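Local coordinates for ABC transporter substrate binding protein (Ribose) (Agrobacterium vitis S4, PDB 4WT7), which probably serves as the sugar-binding component of an ABC transporter and is seen here holding the sugar alcohol D-allitol, at residues V260-Q274 / V301-V314. Residues are numbered along the deposited sequence; the frame is centred on the assembly and turned at random.
Sequences VADPASPAAADVAQQ and VPALLANKQTVNEV. With X9X (D-allitol), chain C.
Strand 267-272 pairs antiparallel with strand 304-307, the outermost strand of its sheet; their axes approach to 4.3 Å at 156°. The evidence is two reciprocal hydrogen-bonded pairs, Asp270 with Ala306 and Ala272 with Leu304, the latter closed by Leu304 N to Ala272 O at 2.8 Å. Between them Val271 faces Leu305 in a non-hydrogen-bonded pair: Val271 CG2 meets Leu305 CD1 at 4.0 Å, nearly at right angles, beside helix 134-148. On the opposite face Ala272 CB touches Val314 CG1. Strand 246-249, the other neighbour, runs parallel, which leaves 304-307 as the one antiparallel strand, at the sheet edge in one lobe of this two-lobed periplasmic binding protein fold.

Beyond the strand, the ammonium of Lys308 sits inside the turn joining helix 254-260 to strand 267-272. The bend at its last torsion (chi4 -69°) brings Lys308 NZ into hydrogen bonds with Val260 O, Asp262 O (2.8 Å) and Ala267 O, plus a weak one to Ser265 O. Ser265 N, closing a type I turn, meets Asp262 O from the face opposite NZ.

At the other end Gln274 NE2 reaches Pro302 O almost straight (177°), from above the carbonyl plane, and one water links Gln274 N to the same oxygen. Adjacent Gln273 turns away, its NE2 donating to allitol OAB at 2.9 Å.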
loop_
_atom_site.group_PDB
_atom_site.type_symbol
_atom_site.label_atom_id
_atom_site.label_comp_id
_atom_site.label_asym_id
_atom_site.label_seq_id
_atom_site.Cartn_x
_atom_site.Cartn_y
_atom_site.Cartn_z
ATOM N N VAL A 260 11.981 -9.237 -9.387
ATOM C CA VAL A 260 13.034 -8.234 -9.417
ATOM C C VAL A 260 14.411 -8.926 -9.408
ATOM O O VAL A 260 15.368 -8.459 -10.042
ATOM C CB VAL A 260 12.907 -7.273 -8.200
ATOM C CG1 VAL A 260 14.143 -6.392 -8.046
ATOM C CG2 VAL A 260 11.651 -6.437 -8.312
ATOM N N ALA A 261 14.522 -10.040 -8.700
ATOM C CA ALA A 261 15.821 -10.728 -8.555
ATOM C C ALA A 261 16.215 -11.523 -9.817
ATOM O O ALA A 261 17.366 -11.941 -9.992
ATOM C CB ALA A 261 15.754 -11.657 -7.392
ATOM N N ASP A 262 15.245 -11.775 -10.676
ATOM C CA ASP A 262 15.489 -12.554 -11.887
ATOM C C ASP A 262 15.962 -11.622 -13.000
ATOM O O ASP A 262 15.205 -10.732 -13.420
ATOM C CB ASP A 262 14.211 -13.277 -12.307
ATOM C CG ASP A 262 14.369 -14.041 -13.602
ATOM O OD1 ASP A 262 15.349 -13.803 -14.322
ATOM O OD2 ASP A 262 13.485 -14.866 -13.902
ATOM N N PRO A 263 17.218 -11.801 -13.459
ATOM C CA PRO A 263 17.743 -10.866 -14.473
ATOM C C PRO A 263 16.911 -10.824 -15.760
ATOM O O PRO A 263 16.936 -9.829 -16.483
ATOM C CB PRO A 263 19.172 -11.381 -14.742
ATOM C CG PRO A 263 19.260 -12.735 -14.098
ATOM C CD PRO A 263 18.229 -12.781 -13.016
ATOM N N ALA A 264 16.187 -11.895 -16.038
ATOM C CA ALA A 264 15.447 -12.028 -17.289
ATOM C C ALA A 264 14.020 -11.454 -17.173
ATOM O O ALA A 264 13.258 -11.437 -18.152
ATOM C CB ALA A 264 15.408 -13.485 -17.710
ATOM N N SER A 265 13.676 -10.968 -15.980
ATOM C CA SER A 265 12.385 -10.323 -15.742
ATOM C C SER A 265 12.466 -8.808 -15.890
ATOM O O SER A 265 13.384 -8.163 -15.382
ATOM C CB SER A 265 11.848 -10.669 -14.350
ATOM O OG SER A 265 10.593 -10.057 -14.127
ATOM N N PRO A 266 11.482 -8.223 -16.575
ATOM C CA PRO A 266 11.424 -6.763 -16.704
ATOM C C PRO A 266 11.042 -6.023 -15.397
ATOM O O PRO A 266 11.025 -4.797 -15.367
ATOM C CB PRO A 266 10.362 -6.559 -17.790
ATOM C CG PRO A 266 9.520 -7.776 -17.724
ATOM C CD PRO A 266 10.457 -8.894 -17.385
ATOM N N ALA A 267 10.758 -6.751 -14.324
ATOM C CA ALA A 267 10.501 -6.120 -13.036
ATOM C C ALA A 267 11.786 -5.471 -12.529
ATOM O O ALA A 267 12.792 -6.161 -12.221
ATOM C CB ALA A 267 9.972 -7.139 -12.056
ATOM N N ALA A 268 11.755 -4.145 -12.428
ATOM C CA ALA A 268 12.988 -3.381 -12.246
ATOM C C ALA A 268 13.223 -2.889 -10.812
ATOM O O ALA A 268 14.348 -2.813 -10.349
ATOM C CB ALA A 268 13.006 -2.196 -13.225
ATOM N N ALA A 269 12.149 -2.537 -10.126
ATOM C CA ALA A 269 12.226 -1.984 -8.777
ATOM C C ALA A 269 10.890 -2.145 -8.041
ATOM O O ALA A 269 9.813 -2.056 -8.639
ATOM C CB ALA A 269 12.626 -0.546 -8.810
ATOM N N ASP A 270 10.980 -2.413 -6.733
ATOM C CA ASP A 270 9.788 -2.595 -5.888
ATOM C C ASP A 270 10.218 -2.088 -4.543
ATOM O O ASP A 270 11.188 -2.602 -3.971
ATOM C CB ASP A 270 9.436 -4.074 -5.792
ATOM C CG ASP A 270 8.166 -4.350 -5.021
ATOM O OD1 ASP A 270 7.560 -3.400 -4.434
ATOM O OD2 ASP A 270 7.753 -5.544 -5.021
ATOM N N VAL A 271 9.581 -1.042 -4.055
ATOM C CA VAL A 271 9.925 -0.552 -2.713
ATOM C C VAL A 271 9.236 -1.418 -1.650
ATOM O O VAL A 271 8.004 -1.420 -1.499
ATOM C CB VAL A 271 9.558 0.941 -2.517
ATOM C CG1 VAL A 271 10.010 1.395 -1.135
ATOM C CG2 VAL A 271 10.209 1.825 -3.622
ATOM N N ALA A 272 10.038 -2.153 -0.902
ATOM C CA ALA A 272 9.482 -3.045 0.093
ATOM C C ALA A 272 8.999 -2.238 1.286
ATOM O O ALA A 272 9.701 -1.327 1.786
ATOM C CB ALA A 272 10.485 -4.063 0.520
ATOM N N GLN A 273 7.802 -2.591 1.715
ATOM C CA GLN A 273 7.251 -2.134 2.979
ATOM C C GLN A 273 7.329 -3.218 4.022
ATOM O O GLN A 273 7.743 -4.356 3.733
ATOM C CB GLN A 273 5.792 -1.768 2.780
ATOM C CG GLN A 273 5.606 -0.591 1.883
ATOM C CD GLN A 273 4.226 0.065 2.063
ATOM O OE1 GLN A 273 4.045 0.903 2.937
ATOM N NE2 GLN A 273 3.259 -0.351 1.259
ATOM N N GLN A 274 6.903 -2.864 5.235
ATOM C CA GLN A 274 6.952 -3.750 6.399
ATOM C C GLN A 274 5.565 -3.801 7.057
ATOM O O GLN A 274 5.335 -3.188 8.113
ATOM C CB GLN A 274 7.985 -3.238 7.381
ATOM C CG GLN A 274 9.370 -3.106 6.774
ATOM C CD GLN A 274 10.473 -2.928 7.834
ATOM O OE1 GLN A 274 10.870 -3.898 8.493
ATOM N NE2 GLN A 274 11.005 -1.704 7.966
ATOM N N VAL A 301 7.199 3.874 9.370
ATOM C CA VAL A 301 7.990 2.663 9.419
ATOM C C VAL A 301 8.843 2.619 8.164
ATOM O O VAL A 301 8.322 2.830 7.060
ATOM C CB VAL A 301 7.121 1.425 9.433
ATOM C CG1 VAL A 301 8.019 0.175 9.243
ATOM C CG2 VAL A 301 6.344 1.354 10.724
ATOM N N PRO A 302 10.149 2.343 8.321
ATOM C CA PRO A 302 11.026 2.455 7.169
ATOM C C PRO A 302 10.608 1.504 6.041
ATOM O O PRO A 302 10.011 0.456 6.292
ATOM C CB PRO A 302 12.402 2.091 7.741
ATOM C CG PRO A 302 12.310 2.523 9.204
ATOM C CD PRO A 302 10.893 2.159 9.580
ATOM N N ALA A 303 10.937 1.896 4.816
ATOM C CA ALA A 303 10.702 1.090 3.607
ATOM C C ALA A 303 12.016 0.925 2.891
ATOM O O ALA A 303 12.888 1.745 3.054
ATOM C CB ALA A 303 9.733 1.777 2.690
ATOM N N LEU A 304 12.147 -0.098 2.058
ATOM C CA LEU A 304 13.439 -0.393 1.430
ATOM C C LEU A 304 13.341 -0.578 -0.086
ATOM O O LEU A 304 12.736 -1.536 -0.551
ATOM C CB LEU A 304 14.025 -1.688 2.031
ATOM C CG LEU A 304 14.023 -1.816 3.545
ATOM C CD1 LEU A 304 13.983 -3.299 4.012
ATOM C CD2 LEU A 304 15.303 -1.127 4.022
ATOM N N LEU A 305 13.947 0.318 -0.858
ATOM C CA LEU A 305 13.896 0.187 -2.302
ATOM C C LEU A 305 14.736 -1.022 -2.743
ATOM O O LEU A 305 15.949 -1.062 -2.539
ATOM C CB LEU A 305 14.401 1.445 -3.007
ATOM C CG LEU A 305 14.102 1.342 -4.501
ATOM C CD1 LEU A 305 13.788 2.702 -5.124
ATOM C CD2 LEU A 305 15.267 0.702 -5.216
ATOM N N ALA A 306 14.075 -1.998 -3.342
ATOM C CA ALA A 306 14.746 -3.121 -3.970
ATOM C C ALA A 306 14.759 -2.974 -5.506
ATOM O O ALA A 306 13.712 -2.942 -6.159
ATOM C CB ALA A 306 14.062 -4.419 -3.573
ATOM N N ASN A 307 15.958 -2.891 -6.081
ATOM C CA ASN A 307 16.105 -2.957 -7.521
ATOM C C ASN A 307 16.872 -4.245 -7.838
ATOM O O ASN A 307 17.119 -5.064 -6.928
ATOM C CB ASN A 307 16.806 -1.710 -8.061
ATOM C CG ASN A 307 18.185 -1.499 -7.467
ATOM O OD1 ASN A 307 18.965 -2.453 -7.257
ATOM N ND2 ASN A 307 18.494 -0.241 -7.179
ATOM N N LYS A 308 17.262 -4.445 -9.097
ATOM C CA LYS A 308 17.873 -5.721 -9.446
ATOM C C LYS A 308 19.201 -5.946 -8.688
ATOM O O LYS A 308 19.537 -7.073 -8.389
ATOM C CB LYS A 308 18.032 -5.879 -10.964
ATOM C CG LYS A 308 16.700 -5.871 -11.695
ATOM C CD LYS A 308 16.847 -6.508 -13.049
ATOM C CE LYS A 308 15.529 -6.885 -13.622
ATOM N NZ LYS A 308 14.913 -8.006 -12.882
ATOM N N GLN A 309 19.917 -4.882 -8.349
ATOM C CA GLN A 309 21.113 -5.008 -7.515
ATOM C C GLN A 309 20.836 -5.183 -6.012
ATOM O O GLN A 309 21.536 -5.929 -5.337
ATOM C CB GLN A 309 22.027 -3.792 -7.695
ATOM C CG GLN A 309 22.701 -3.712 -9.055
ATOM C CD GLN A 309 21.701 -3.657 -10.223
ATOM O OE1 GLN A 309 20.723 -2.881 -10.200
ATOM N NE2 GLN A 309 21.944 -4.483 -11.247
ATOM N N THR A 310 19.851 -4.474 -5.468
ATOM C CA THR A 310 19.670 -4.477 -4.033
ATOM C C THR A 310 18.677 -5.503 -3.494
ATOM O O THR A 310 18.562 -5.644 -2.300
ATOM C CB THR A 310 19.206 -3.100 -3.549
ATOM O OG1 THR A 310 17.955 -2.782 -4.179
ATOM C CG2 THR A 310 20.262 -2.043 -3.887
ATOM N N VAL A 311 17.972 -6.229 -4.357
ATOM C CA VAL A 311 16.891 -7.072 -3.875
ATOM C C VAL A 311 17.382 -8.126 -2.881
ATOM O O VAL A 311 16.736 -8.356 -1.875
ATOM C CB VAL A 311 16.066 -7.700 -5.025
ATOM C CG1 VAL A 311 16.952 -8.540 -5.956
ATOM C CG2 VAL A 311 14.931 -8.532 -4.448
ATOM N N ASN A 312 18.527 -8.756 -3.135
ATOM C CA ASN A 312 19.058 -9.700 -2.161
ATOM C C ASN A 312 19.185 -9.088 -0.766
ATOM O O ASN A 312 18.679 -9.636 0.195
ATOM C CB ASN A 312 20.426 -10.234 -2.610
ATOM C CG ASN A 312 20.990 -11.266 -1.653
ATOM O OD1 ASN A 312 20.399 -12.312 -1.464
ATOM N ND2 ASN A 312 22.132 -10.970 -1.046
ATOM N N GLU A 313 19.871 -7.967 -0.629
ATOM C CA GLU A 313 20.054 -7.437 0.707
ATOM C C GLU A 313 18.745 -6.913 1.280
ATOM O O GLU A 313 18.554 -6.953 2.484
ATOM C CB GLU A 313 21.154 -6.387 0.768
ATOM C CG GLU A 313 20.993 -5.245 -0.204
ATOM C CD GLU A 313 22.023 -4.133 0.026
ATOM O OE1 GLU A 313 22.277 -3.794 1.215
ATOM O OE2 GLU A 313 22.574 -3.627 -0.988
ATOM N N VAL A 314 17.831 -6.454 0.426
ATOM C CA VAL A 314 16.487 -6.126 0.882
ATOM C C VAL A 314 15.727 -7.376 1.310
ATOM O O VAL A 314 15.179 -7.423 2.405
ATOM C CB VAL A 314 15.700 -5.365 -0.201
ATOM C CG1 VAL A 314 14.315 -4.985 0.318
ATOM C CG2 VAL A 314 16.459 -4.120 -0.603
HETATM O OAA X9X C . -4.884 0.299 -1.584
HETATM C CAG X9X C . -4.158 -0.625 -2.312
HETATM C CAI X9X C . -2.773 -0.956 -1.862
HETATM O OAC X9X C . -1.875 0.102 -2.099
HETATM C CAK X9X C . -2.766 -1.464 -0.450
HETATM O OAE X9X C . -3.684 -2.488 -0.423
HETATM C CAL X9X C . -1.419 -2.087 -0.078
HETATM O OAF X9X C . -1.065 -3.093 -0.963
HETATM C CAJ X9X C . -0.264 -1.135 0.163
HETATM O OAD X9X C . 0.367 -0.711 -0.995
HETATM C CAH X9X C . -0.565 0.051 1.055
HETATM O OAB X9X C . 0.531 0.544 1.795
HETATM O O HOH W 1 7.263 0.004 5.684
#